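Local coordinates for putative histidinol-phosphate aminotransferase (Erwinia carotovora atroseptica, PDB 3LY1), which probably transfers amino groups with the help of bound pyridoxal 5'-phosphate, as a dimeric putative histidinol-phosphate aminotransferase of the class-II family, at residues I19-N24 / A313-G318; D40-A45 / N245-D250; H64-P69 / P196-G201; I214-G219 / S259-Y264. All coordinates share one frame; numbering follows the deposited sequence.

Contact 1: residues I19-N24 / A313-G318; sequences IRINFN and AGVLIG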
loop_
_atom_site.group_PDB
_atom_site.type_symbol
_atom_site.label_atom_id
_atom_site.label_comp_id
_atom_site.label_asym_id
_atom_site.label_seq_id
_atom_site.Cartn_x
_atom_site.Cartn_y
_atom_site.Cartn_z
ATOM N N ILE A 19 -15.038 -21.887 10.822
ATOM C CA ILE A 19 -15.543 -20.565 11.212
ATOM C C ILE A 19 -14.289 -19.747 11.555
ATOM O O ILE A 19 -13.468 -20.182 12.372
ATOM C CB ILE A 19 -16.472 -20.627 12.447
ATOM C CG1 ILE A 19 -17.791 -21.337 12.102
ATOM C CG2 ILE A 19 -16.744 -19.226 13.003
ATOM C CD1 ILE A 19 -18.648 -21.684 13.315
ATOM N N ARG A 20 -14.172 -18.569 10.943
ATOM C CA ARG A 20 -12.966 -17.757 11.047
ATOM C C ARG A 20 -13.274 -16.563 11.936
ATOM O O ARG A 20 -13.884 -15.606 11.492
ATOM C CB ARG A 20 -12.547 -17.314 9.635
ATOM C CG ARG A 20 -11.969 -18.469 8.784
ATOM C CD ARG A 20 -11.871 -18.141 7.294
ATOM N NE ARG A 20 -10.866 -17.105 6.993
ATOM C CZ ARG A 20 -10.506 -16.745 5.760
ATOM N NH1 ARG A 20 -11.054 -17.342 4.691
ATOM N NH2 ARG A 20 -9.594 -15.801 5.583
ATOM N N ILE A 21 -12.888 -16.650 13.211
ATOM C CA ILE A 21 -13.205 -15.583 14.167
ATOM C C ILE A 21 -11.902 -15.253 14.852
ATOM O O ILE A 21 -11.779 -15.183 16.092
ATOM C CB ILE A 21 -14.365 -15.958 15.150
ATOM C CG1 ILE A 21 -14.153 -17.346 15.771
ATOM C CG2 ILE A 21 -15.750 -15.852 14.430
ATOM C CD1 ILE A 21 -15.253 -17.767 16.766
ATOM N N ASN A 22 -10.904 -15.084 13.998
ATOM C CA ASN A 22 -9.520 -14.960 14.430
ATOM C C ASN A 22 -8.863 -13.596 14.185
ATOM O O ASN A 22 -7.871 -13.284 14.835
ATOM C CB ASN A 22 -8.645 -16.085 13.831
ATOM C CG ASN A 22 -8.792 -16.262 12.308
ATOM O OD1 ASN A 22 -9.731 -15.737 11.658
ATOM N ND2 ASN A 22 -7.870 -17.075 11.735
ATOM N N PHE A 23 -9.392 -12.811 13.249
ATOM C CA PHE A 23 -8.706 -11.585 12.801
ATOM C C PHE A 23 -9.589 -10.318 12.793
ATOM O O PHE A 23 -9.277 -9.337 12.098
ATOM C CB PHE A 23 -8.099 -11.807 11.398
ATOM C CG PHE A 23 -7.009 -12.863 11.347
ATOM C CD1 PHE A 23 -5.943 -12.861 12.274
ATOM C CD2 PHE A 23 -7.021 -13.838 10.356
ATOM C CE1 PHE A 23 -4.929 -13.834 12.193
ATOM C CE2 PHE A 23 -6.034 -14.816 10.281
ATOM C CZ PHE A 23 -5.001 -14.826 11.199
ATOM N N ASN A 24 -10.663 -10.315 13.581
ATOM C CA ASN A 24 -11.593 -9.188 13.688
ATOM C C ASN A 24 -12.136 -8.692 12.354
ATOM O O ASN A 24 -12.459 -7.498 12.186
ATOM C CB ASN A 24 -10.971 -8.001 14.459
ATOM C CG ASN A 24 -10.543 -8.349 15.883
ATOM O OD1 ASN A 24 -9.666 -7.648 16.498
ATOM N ND2 ASN A 24 -11.122 -9.402 16.422
ATOM N N ALA A 313 -12.338 -28.560 16.042
ATOM C CA ALA A 313 -13.778 -28.498 15.825
ATOM C C ALA A 313 -14.157 -27.556 14.676
ATOM O O ALA A 313 -15.353 -27.335 14.447
ATOM C CB ALA A 313 -14.479 -28.063 17.073
ATOM N N GLY A 314 -13.154 -26.989 13.986
ATOM C CA GLY A 314 -13.368 -26.116 12.842
ATOM C C GLY A 314 -13.643 -24.666 13.199
ATOM O O GLY A 314 -14.377 -23.977 12.486
ATOM N N VAL A 315 -13.067 -24.194 14.301
ATOM C CA VAL A 315 -13.216 -22.790 14.708
ATOM C C VAL A 315 -11.843 -22.200 14.979
ATOM O O VAL A 315 -11.102 -22.703 15.833
ATOM C CB VAL A 315 -14.079 -22.655 15.973
ATOM C CG1 VAL A 315 -14.280 -21.201 16.322
ATOM C CG2 VAL A 315 -15.450 -23.370 15.803
ATOM N N LEU A 316 -11.494 -21.133 14.256
ATOM C CA LEU A 316 -10.209 -20.467 14.435
ATOM C C LEU A 316 -10.406 -19.201 15.251
ATOM O O LEU A 316 -11.049 -18.242 14.796
ATOM C CB LEU A 316 -9.563 -20.131 13.078
ATOM C CG LEU A 316 -9.330 -21.289 12.100
ATOM C CD1 LEU A 316 -8.601 -20.773 10.828
ATOM C CD2 LEU A 316 -8.546 -22.395 12.748
ATOM N N ILE A 317 -9.856 -19.204 16.466
ATOM C CA ILE A 317 -9.976 -18.071 17.389
ATOM C C ILE A 317 -8.673 -17.265 17.417
ATOM O O ILE A 317 -7.684 -17.638 16.763
ATOM C CB ILE A 317 -10.397 -18.548 18.834
ATOM C CG1 ILE A 317 -9.299 -19.360 19.524
ATOM C CG2 ILE A 317 -11.711 -19.362 18.781
ATOM C CD1 ILE A 317 -9.594 -19.694 21.014
ATOM N N GLY A 318 -8.639 -16.189 18.188
ATOM C CA GLY A 318 -7.421 -15.392 18.291
ATOM C C GLY A 318 -6.155 -16.061 18.794
ATOM O O GLY A 318 -6.186 -17.025 19.575
#

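Contact 2: residues D40-A45 / N245-D250; sequences DAVVKA and NFSGVD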
loop_
_atom_site.group_PDB
_atom_site.type_symbol
_atom_site.label_atom_id
_atom_site.label_comp_id
_atom_site.label_asym_id
_atom_site.label_seq_id
_atom_site.Cartn_x
_atom_site.Cartn_y
_atom_site.Cartn_z
ATOM N N ASP A 40 -17.001 -3.394 -10.794
ATOM C CA ASP A 40 -16.995 -2.515 -11.954
ATOM C C ASP A 40 -15.654 -1.762 -12.158
ATOM O O ASP A 40 -15.348 -1.332 -13.279
ATOM C CB ASP A 40 -18.133 -1.501 -11.833
ATOM C CG ASP A 40 -19.547 -2.139 -12.016
ATOM O OD1 ASP A 40 -19.668 -3.369 -12.247
ATOM O OD2 ASP A 40 -20.545 -1.381 -11.924
ATOM N N ALA A 41 -14.879 -1.581 -11.087
ATOM C CA ALA A 41 -13.573 -0.928 -11.199
ATOM C C ALA A 41 -12.552 -1.781 -11.939
ATOM O O ALA A 41 -11.547 -1.233 -12.419
ATOM C CB ALA A 41 -12.995 -0.548 -9.787
ATOM N N VAL A 42 -12.744 -3.101 -11.991
ATOM C CA VAL A 42 -11.674 -3.993 -12.514
ATOM C C VAL A 42 -11.314 -3.719 -13.982
ATOM O O VAL A 42 -10.125 -3.668 -14.335
ATOM C CB VAL A 42 -11.981 -5.490 -12.287
ATOM C CG1 VAL A 42 -10.962 -6.403 -13.018
ATOM C CG2 VAL A 42 -12.047 -5.802 -10.769
ATOM N N VAL A 43 -12.324 -3.474 -14.811
ATOM C CA VAL A 43 -12.105 -3.096 -16.212
ATOM C C VAL A 43 -11.356 -1.756 -16.330
ATOM O O VAL A 43 -10.659 -1.522 -17.322
ATOM C CB VAL A 43 -13.420 -3.079 -17.041
ATOM C CG1 VAL A 43 -14.326 -1.929 -16.634
ATOM C CG2 VAL A 43 -13.102 -3.037 -18.552
ATOM N N LYS A 44 -11.468 -0.904 -15.311
ATOM C CA LYS A 44 -10.856 0.412 -15.352
ATOM C C LYS A 44 -9.427 0.365 -14.810
ATOM O O LYS A 44 -8.706 1.313 -15.004
ATOM C CB LYS A 44 -11.662 1.428 -14.529
ATOM C CG LYS A 44 -13.092 1.702 -15.068
ATOM C CD LYS A 44 -13.788 2.891 -14.332
ATOM C CE LYS A 44 -14.091 2.593 -12.866
ATOM N NZ LYS A 44 -14.610 3.761 -12.048
ATOM N N ALA A 45 -9.039 -0.741 -14.181
ATOM C CA ALA A 45 -7.825 -0.798 -13.337
ATOM C C ALA A 45 -6.542 -1.106 -14.079
ATOM O O ALA A 45 -5.512 -1.427 -13.443
ATOM C CB ALA A 45 -8.038 -1.798 -12.134
ATOM N N ASN A 245 -5.798 1.252 -4.468
ATOM C CA ASN A 245 -6.257 0.424 -5.557
ATOM C C ASN A 245 -7.666 0.824 -6.024
ATOM O O ASN A 245 -8.477 1.329 -5.235
ATOM C CB ASN A 245 -6.123 -1.061 -5.212
ATOM C CG ASN A 245 -7.310 -1.613 -4.501
ATOM O OD1 ASN A 245 -8.310 -2.002 -5.117
ATOM N ND2 ASN A 245 -7.213 -1.673 -3.193
ATOM N N PHE A 246 -7.910 0.669 -7.319
ATOM C CA PHE A 246 -9.144 1.155 -7.959
ATOM C C PHE A 246 -10.414 0.548 -7.362
ATOM O O PHE A 246 -11.361 1.251 -7.096
ATOM C CB PHE A 246 -9.118 0.875 -9.466
ATOM C CG PHE A 246 -9.590 2.012 -10.302
ATOM C CD1 PHE A 246 -10.828 2.615 -10.072
ATOM C CD2 PHE A 246 -8.849 2.427 -11.392
ATOM C CE1 PHE A 246 -11.260 3.635 -10.871
ATOM C CE2 PHE A 246 -9.291 3.452 -12.209
ATOM C CZ PHE A 246 -10.482 4.063 -11.941
ATOM N N SER A 247 -10.434 -0.755 -7.132
ATOM C CA SER A 247 -11.640 -1.377 -6.584
ATOM C C SER A 247 -11.892 -0.876 -5.166
ATOM O O SER A 247 -13.016 -0.593 -4.817
ATOM C CB SER A 247 -11.537 -2.911 -6.585
ATOM O OG SER A 247 -11.392 -3.373 -7.909
ATOM N N GLY A 248 -10.841 -0.771 -4.366
ATOM C CA GLY A 248 -10.958 -0.240 -3.035
ATOM C C GLY A 248 -11.449 1.196 -2.974
ATOM O O GLY A 248 -12.313 1.503 -2.147
ATOM N N VAL A 249 -10.921 2.059 -3.851
ATOM C CA VAL A 249 -11.314 3.469 -3.880
ATOM C C VAL A 249 -12.808 3.583 -4.252
ATOM O O VAL A 249 -13.578 4.282 -3.595
ATOM C CB VAL A 249 -10.472 4.297 -4.868
ATOM C CG1 VAL A 249 -11.091 5.658 -5.077
ATOM C CG2 VAL A 249 -9.014 4.408 -4.372
ATOM N N ASP A 250 -13.223 2.881 -5.296
ATOM C CA ASP A 250 -14.629 2.932 -5.718
ATOM C C ASP A 250 -15.545 2.212 -4.706
ATOM O O ASP A 250 -16.708 2.608 -4.516
ATOM C CB ASP A 250 -14.811 2.320 -7.112
ATOM C CG ASP A 250 -14.415 3.270 -8.264
ATOM O OD1 ASP A 250 -14.008 4.434 -8.018
ATOM O OD2 ASP A 250 -14.567 2.850 -9.437
#

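Contact 3: residues H64-P69 / P196-G201; sequences HQVEAP and PMITQG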
loop_
_atom_site.group_PDB
_atom_site.type_symbol
_atom_site.label_atom_id
_atom_site.label_comp_id
_atom_site.label_asym_id
_atom_site.label_seq_id
_atom_site.Cartn_x
_atom_site.Cartn_y
_atom_site.Cartn_z
ATOM N N HIS A 64 -15.168 14.562 7.995
ATOM C CA HIS A 64 -14.489 14.936 9.232
ATOM C C HIS A 64 -14.442 16.438 9.474
ATOM O O HIS A 64 -13.742 16.878 10.375
ATOM C CB HIS A 64 -13.076 14.355 9.230
ATOM C CG HIS A 64 -13.056 12.890 9.482
ATOM N ND1 HIS A 64 -13.207 12.360 10.745
ATOM C CD2 HIS A 64 -12.964 11.839 8.638
ATOM C CE1 HIS A 64 -13.177 11.041 10.666
ATOM N NE2 HIS A 64 -13.035 10.700 9.398
ATOM N N GLN A 65 -15.185 17.209 8.668
ATOM C CA GLN A 65 -15.184 18.690 8.713
ATOM C C GLN A 65 -13.790 19.293 8.793
ATOM O O GLN A 65 -13.497 20.140 9.659
ATOM C CB GLN A 65 -16.062 19.231 9.855
ATOM C CG GLN A 65 -17.496 18.727 9.828
ATOM C CD GLN A 65 -18.271 19.025 11.124
ATOM O OE1 GLN A 65 -19.183 18.292 11.471
ATOM N NE2 GLN A 65 -17.897 20.086 11.839
ATOM N N VAL A 66 -12.948 18.872 7.851
ATOM C CA VAL A 66 -11.600 19.399 7.693
ATOM C C VAL A 66 -11.435 19.710 6.206
ATOM O O VAL A 66 -12.341 19.423 5.406
ATOM C CB VAL A 66 -10.529 18.395 8.159
ATOM C CG1 VAL A 66 -10.602 18.195 9.693
ATOM C CG2 VAL A 66 -10.623 17.030 7.379
ATOM N N GLU A 67 -10.316 20.313 5.836
ATOM C CA GLU A 67 -10.025 20.546 4.412
ATOM C C GLU A 67 -9.214 19.338 3.872
ATOM O O GLU A 67 -8.773 18.518 4.649
ATOM C CB GLU A 67 -9.279 21.865 4.226
ATOM C CG GLU A 67 -10.043 23.097 4.737
ATOM C CD GLU A 67 -11.343 23.377 3.949
ATOM O OE1 GLU A 67 -11.563 22.803 2.861
ATOM O OE2 GLU A 67 -12.163 24.201 4.406
ATOM N N ALA A 68 -9.035 19.221 2.558
ATOM C CA ALA A 68 -8.378 18.038 1.963
ATOM C C ALA A 68 -6.945 17.844 2.434
ATOM O O ALA A 68 -6.508 16.699 2.605
ATOM C CB ALA A 68 -8.428 18.093 0.440
ATOM N N PRO A 69 -6.210 18.935 2.696
ATOM C CA PRO A 69 -4.852 18.709 3.177
ATOM C C PRO A 69 -4.725 18.069 4.580
ATOM O O PRO A 69 -3.602 17.769 4.996
ATOM C CB PRO A 69 -4.247 20.120 3.173
ATOM C CG PRO A 69 -5.011 20.841 2.095
ATOM C CD PRO A 69 -6.413 20.342 2.305
ATOM N N PRO A 196 -13.460 15.831 16.397
ATOM C CA PRO A 196 -13.736 17.260 16.500
ATOM C C PRO A 196 -12.552 18.094 17.053
ATOM O O PRO A 196 -12.460 19.273 16.720
ATOM C CB PRO A 196 -14.961 17.319 17.407
ATOM C CG PRO A 196 -15.648 16.023 17.175
ATOM C CD PRO A 196 -14.502 15.041 17.065
HETATM N N MSE A 197 -11.653 17.507 17.852
HETATM C CA MSE A 197 -10.490 18.256 18.341
HETATM C C MSE A 197 -9.564 18.666 17.171
HETATM O O MSE A 197 -8.910 19.703 17.212
HETATM C CB MSE A 197 -9.727 17.457 19.409
HETATM C CG MSE A 197 -10.593 16.994 20.602
HETATM SE SE MSE A 197 -11.458 18.448 21.545
HETATM C CE MSE A 197 -13.335 18.157 21.097
ATOM N N ILE A 198 -9.531 17.873 16.116
ATOM C CA ILE A 198 -8.719 18.206 14.926
ATOM C C ILE A 198 -9.422 19.292 14.082
ATOM O O ILE A 198 -8.811 20.273 13.619
ATOM C CB ILE A 198 -8.435 16.946 14.081
ATOM C CG1 ILE A 198 -7.628 15.924 14.904
ATOM C CG2 ILE A 198 -7.723 17.324 12.733
ATOM C CD1 ILE A 198 -7.657 14.470 14.338
ATOM N N THR A 199 -10.718 19.115 13.880
ATOM C CA THR A 199 -11.551 20.159 13.278
ATOM C C THR A 199 -11.364 21.520 13.977
ATOM O O THR A 199 -11.336 22.533 13.318
ATOM C CB THR A 199 -13.008 19.757 13.355
ATOM O OG1 THR A 199 -13.173 18.574 12.586
ATOM C CG2 THR A 199 -13.964 20.870 12.883
ATOM N N GLN A 200 -11.194 21.503 15.298
ATOM C CA GLN A 200 -11.043 22.720 16.094
ATOM C C GLN A 200 -9.599 23.230 16.129
ATOM O O GLN A 200 -9.327 24.256 16.759
ATOM C CB GLN A 200 -11.608 22.490 17.514
ATOM C CG GLN A 200 -13.126 22.259 17.474
ATOM C CD GLN A 200 -13.716 21.627 18.737
ATOM O OE1 GLN A 200 -14.750 20.930 18.678
ATOM N NE2 GLN A 200 -13.091 21.879 19.877
ATOM N N GLY A 201 -8.693 22.529 15.435
ATOM C CA GLY A 201 -7.328 23.019 15.174
ATOM C C GLY A 201 -6.165 22.357 15.912
ATOM O O GLY A 201 -5.025 22.851 15.804
HETATM O O HOH W 1 -11.468 22.473 10.204
#

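Contact 4: residues I214-G219 / S259-Y264; sequences IHAMAG and SAFITY. With EDO (1,2-ethanediol), chain H.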
loop_
_atom_site.group_PDB
_atom_site.type_symbol
_atom_site.label_atom_id
_atom_site.label_comp_id
_atom_site.label_asym_id
_atom_site.label_seq_id
_atom_site.Cartn_x
_atom_site.Cartn_y
_atom_site.Cartn_z
ATOM N N ILE A 214 -16.138 -1.866 10.287
ATOM C CA ILE A 214 -17.587 -1.672 10.067
ATOM C C ILE A 214 -17.917 -1.777 8.564
ATOM O O ILE A 214 -18.945 -2.377 8.190
ATOM C CB ILE A 214 -18.135 -0.341 10.671
ATOM C CG1 ILE A 214 -19.673 -0.317 10.666
ATOM C CG2 ILE A 214 -17.614 0.853 9.950
ATOM C CD1 ILE A 214 -20.299 -0.682 11.971
ATOM N N HIS A 215 -17.043 -1.219 7.710
ATOM C CA HIS A 215 -17.286 -1.210 6.273
ATOM C C HIS A 215 -16.952 -2.553 5.622
ATOM O O HIS A 215 -17.168 -2.725 4.441
ATOM C CB HIS A 215 -16.498 -0.083 5.578
ATOM C CG HIS A 215 -17.023 1.302 5.854
ATOM N ND1 HIS A 215 -17.994 1.888 5.082
ATOM C CD2 HIS A 215 -16.699 2.210 6.807
ATOM C CE1 HIS A 215 -18.241 3.102 5.539
ATOM N NE2 HIS A 215 -17.473 3.321 6.587
ATOM N N ALA A 216 -16.386 -3.489 6.369
ATOM C CA ALA A 216 -16.207 -4.869 5.878
ATOM C C ALA A 216 -15.290 -5.004 4.648
ATOM O O ALA A 216 -15.509 -5.868 3.817
ATOM C CB ALA A 216 -17.596 -5.526 5.592
HETATM N N MSE A 217 -14.231 -4.204 4.572
HETATM C CA MSE A 217 -13.360 -4.197 3.387
HETATM C C MSE A 217 -11.887 -4.440 3.735
HETATM O O MSE A 217 -10.993 -3.893 3.056
HETATM C CB MSE A 217 -13.497 -2.851 2.662
HETATM C CG MSE A 217 -14.884 -2.517 2.203
HETATM SE SE MSE A 217 -15.126 -0.630 1.485
HETATM C CE MSE A 217 -13.557 -0.513 0.755
ATOM N N ALA A 218 -11.627 -5.288 4.733
ATOM C CA ALA A 218 -10.260 -5.600 5.147
ATOM C C ALA A 218 -9.383 -5.894 3.927
ATOM O O ALA A 218 -8.344 -5.335 3.812
ATOM C CB ALA A 218 -10.213 -6.787 6.161
ATOM N N GLY A 219 -9.844 -6.728 3.000
ATOM C CA GLY A 219 -8.996 -7.128 1.875
ATOM C C GLY A 219 -8.875 -6.096 0.773
ATOM O O GLY A 219 -8.183 -6.328 -0.193
ATOM N N SER A 259 -25.587 4.077 3.941
ATOM C CA SER A 259 -25.769 4.217 5.379
ATOM C C SER A 259 -26.600 3.060 5.971
ATOM O O SER A 259 -26.428 2.700 7.133
ATOM C CB SER A 259 -26.404 5.582 5.677
ATOM O OG SER A 259 -27.700 5.664 5.109
ATOM N N ALA A 260 -27.489 2.488 5.166
ATOM C CA ALA A 260 -28.322 1.374 5.597
ATOM C C ALA A 260 -27.430 0.168 5.935
ATOM O O ALA A 260 -27.642 -0.519 6.955
ATOM C CB ALA A 260 -29.325 1.011 4.515
ATOM N N PHE A 261 -26.419 -0.084 5.099
ATOM C CA PHE A 261 -25.499 -1.183 5.366
ATOM C C PHE A 261 -24.731 -0.983 6.676
ATOM O O PHE A 261 -24.576 -1.924 7.431
ATOM C CB PHE A 261 -24.514 -1.449 4.214
ATOM C CG PHE A 261 -23.496 -2.498 4.553
ATOM C CD1 PHE A 261 -23.806 -3.834 4.440
ATOM C CD2 PHE A 261 -22.237 -2.141 5.046
ATOM C CE1 PHE A 261 -22.864 -4.813 4.775
ATOM C CE2 PHE A 261 -21.309 -3.099 5.382
ATOM C CZ PHE A 261 -21.624 -4.446 5.241
ATOM N N ILE A 262 -24.254 0.229 6.941
ATOM C CA ILE A 262 -23.444 0.498 8.152
ATOM C C ILE A 262 -24.282 0.213 9.412
ATOM O O ILE A 262 -23.858 -0.475 10.359
ATOM C CB ILE A 262 -22.901 1.943 8.116
ATOM C CG1 ILE A 262 -21.935 2.077 6.929
ATOM C CG2 ILE A 262 -22.204 2.347 9.422
ATOM C CD1 ILE A 262 -20.625 1.220 7.083
ATOM N N THR A 263 -25.527 0.674 9.372
ATOM C CA THR A 263 -26.493 0.354 10.435
ATOM C C THR A 263 -26.657 -1.148 10.642
ATOM O O THR A 263 -26.628 -1.614 11.769
ATOM C CB THR A 263 -27.847 0.995 10.121
ATOM O OG1 THR A 263 -27.668 2.415 10.139
ATOM C CG2 THR A 263 -28.921 0.566 11.149
ATOM N N TYR A 264 -26.817 -1.884 9.548
ATOM C CA TYR A 264 -26.963 -3.348 9.593
ATOM C C TYR A 264 -25.682 -4.046 10.127
ATOM O O TYR A 264 -25.764 -4.999 10.912
ATOM C CB TYR A 264 -27.327 -3.873 8.190
ATOM C CG TYR A 264 -27.255 -5.374 8.027
ATOM C CD1 TYR A 264 -28.065 -6.226 8.787
ATOM C CD2 TYR A 264 -26.416 -5.945 7.082
ATOM C CE1 TYR A 264 -27.994 -7.616 8.639
ATOM C CE2 TYR A 264 -26.333 -7.337 6.925
ATOM C CZ TYR A 264 -27.113 -8.161 7.707
ATOM O OH TYR A 264 -27.024 -9.525 7.537
HETATM C C1 EDO H . -14.707 5.908 7.093
HETATM O O1 EDO H . -14.416 5.941 8.486
HETATM C C2 EDO H . -15.706 7.011 6.788
HETATM O O2 EDO H . -17.003 6.524 7.112
#

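Contact 1: residues I19-N24 / A313-G318
With CG1 wedged between the backbone N and the carbonyl carbon (chi1 48°) and the chain extended beyond it, Ile-21 crosses Val-315 obliquely, Ile-21 CD1 lying 3.6 Å from Val-315 CG1, the methyl branch that lies anti to its own backbone N. Asn-22 takes the same crowded first torsion (chi1 50°), which sets its amide alongside Leu-316, both side chains pointing the same way, with ND2 3.7 Å from Leu-316 CB. The backbones form a two-stranded parallel sheet, 19-20 beside 315-316, in the small domain of this fold-type I aminotransferase. Ile-19 straddles Val-315: its N donates to Gly-314 O (2.8 Å), in the carbonyl plane, and its O receives Leu-316 N (2.9 Å) almost along the C=O axis, with an N-H...O angle of 175°. Ile-21 N then donates to Leu-316 O at 2.9 Å. Gly-314, with positive phi, closes helix 303-312 in a Schellman motif and releases the chain into the strand. Ile-19 and Val-315 share the sheet face packed on Trp-340 of helix 335-350; Arg-20 and Leu-316 occupy the other, where Arg-20 packs on Tyr-48 of the second subunit.

Contact 2: residues D40-A45 / N245-D250
The start of helix 246-255 meets the loop that joins helices 32-40 and 50-63, at the subunit interface of the aminotransferase dimer. Asn-245 is the N-cap of that helix: its OD1 accepts Gly-248 N at 2.9 Å, the donor standing well above the carbonyl plane. One turn later Asp-250 is reached by Lys-44 from the loop, the two side chains meeting tip to tip in a salt bridge of 2.8 Å between Lys-44 NZ and Asp-250 OD2, which uses its syn lone pair. A bend at chi3 (-67°) in an otherwise extended lysine chain turns the ammonium group toward the carboxylate, and on the way the chain crosses the Phe-246 ring at about a right angle. Its CB lies over one face of that ring, 4.1 Å from the centroid and displaced toward the rim, a CH-pi contact. Ala-41 and Ala-45 approach the same ring obliquely, so the phenyl group is held by three residues of the loop, in which 41-44 keep helical backbone angles. Phe-246 also touches Ala-49, just before helix 50-63, and Glu-52 within it. The backbones come closest at Ala-41 and Ser-247, 5.0 Å from CA to CA; Ser-247 OG hydrogen-bonds to Ala-38 O of helix 32-40, and the serine side chain packs on Met-220 of the second subunit. Val-42 packs on Ala-38 of that subunit. Ala-41 points its methyl at the helix, where CB rests 3.6 Å from both Phe-246 O and Ser-247 CA.

Contact 3: residues H64-P69 / P196-G201
The close part of this small contact is gathered on one side chain, Thr-199, while the ends of the segments, Glu-67 to Pro-69 and Gln-200 to Gly-201, are exposed to solvent. With OG1 beside the backbone N and anti to the carbonyl carbon (chi1 -63°), the threonine hydroxyl faces two successive carbonyls of the loop after helix 50-63: OG1 lies 2.8 Å from His-64 O and 3.3 Å from Gln-65 O, the latter a weak hydrogen bond. The methyl branch, anti to the backbone N, comes up beside the same peptide, CG2 being 3.3 Å from Gln-65 O. Both carbonyls belong to a helix end: Gln-65, with positive phi, is the C-prime residue of a Schellman motif in which Val-66 N bonds to Ala-61 O and Gln-65 N to Ala-62 O. Helix 195-199 stops in the same way at Gly-201, so two helix C-termini of the large PLP-binding domain meet here, ahead of strands 71-74 and 205-210 of its central sheet. On the inner side His-64 is anchored at both ring nitrogens, NE2 by Tyr-224 OH and ND1 by Ser-195 OG, and Ile-198 packs onto Ile-205 and Leu-207. Val-66 makes a looser apolar touch, CG1 to Ile-198 CG2 at 4.3 Å. Toward the outside, the extended Gln-65 side chain crosses Thr-199 obliquely, Gln-65 CB 4.0 Å from Thr-199 CG2. There a water bridges the segments, donating to Gln-65 O and to Thr-199 O, each at 3.1 Å.

Contact 4: residues I214-G219 / S259-Y264
Ile-262 CD1 sits over one face of the His-215 imidazole, 3.5 Å from the ring centroid and displaced toward the ND1-CE1 side, with ND1 itself 3.4 Å away. This CH-pi contact is made by an isoleucine folded at both torsions (chi1 -65°, chi2 -66°), which swings CD1 toward the loop; the other branch, CG2, anti to the backbone N, meets Ile-214 CG1 at 3.9 Å. The two isoleucines cross at about a right angle. Next to them Phe-261, its CG anti to the backbone N (chi1 175°), extends its ring to the loop: Ala-216 CB approaches the ring edge, 4.2 Å from CZ, and Ile-214 O lies 3.7 Å from CE2. No hydrogen bond joins the segments, and within residues 259-264 the contact is apolar. That loop directly follows Lys-213, a residue of the PLP site and, by analogy with the family, probably the one that forms the Schiff base. Farther out, polar bonds fix the parts. His-215 ND1 is hydrogen-bonded to Ser-255 OG, which sets the rotation of the ring under the methyl group, while NE2, at the ring edge, shares a 3.3 Å hydrogen bond with O2 of an ethanediol, probably from the crystallisation liquor, that is also bound by Tyr-224 OH. Ile-214 O accepts from Ser-265 OG, one turn along the helix, and Ala-218 O binds the PLP-site residue Arg-221.

How the contacts relate
Contacts 2 and 4 are the buried ones, and they adjoin: Gly-248 O touches Met-217 CE at 3.7 Å, and their helices 246-255 and 259-283 follow each other in the chain. Contacts 1 and 3 are only partly buried and lie on opposite sides of the chain's centre, centres 38 Å apart. Chemistry follows place. Contact 1 joins two short strands by backbone bonds, contact 2 sets a salt bridge beside an aromatic ring, contact 3 relies on a hydroxyl and a water at two helix ends, and contact 4 is apolar next to the cofactor lysine. Contacts 1, 2 and 4 reach the second subunit; contact 3 does not.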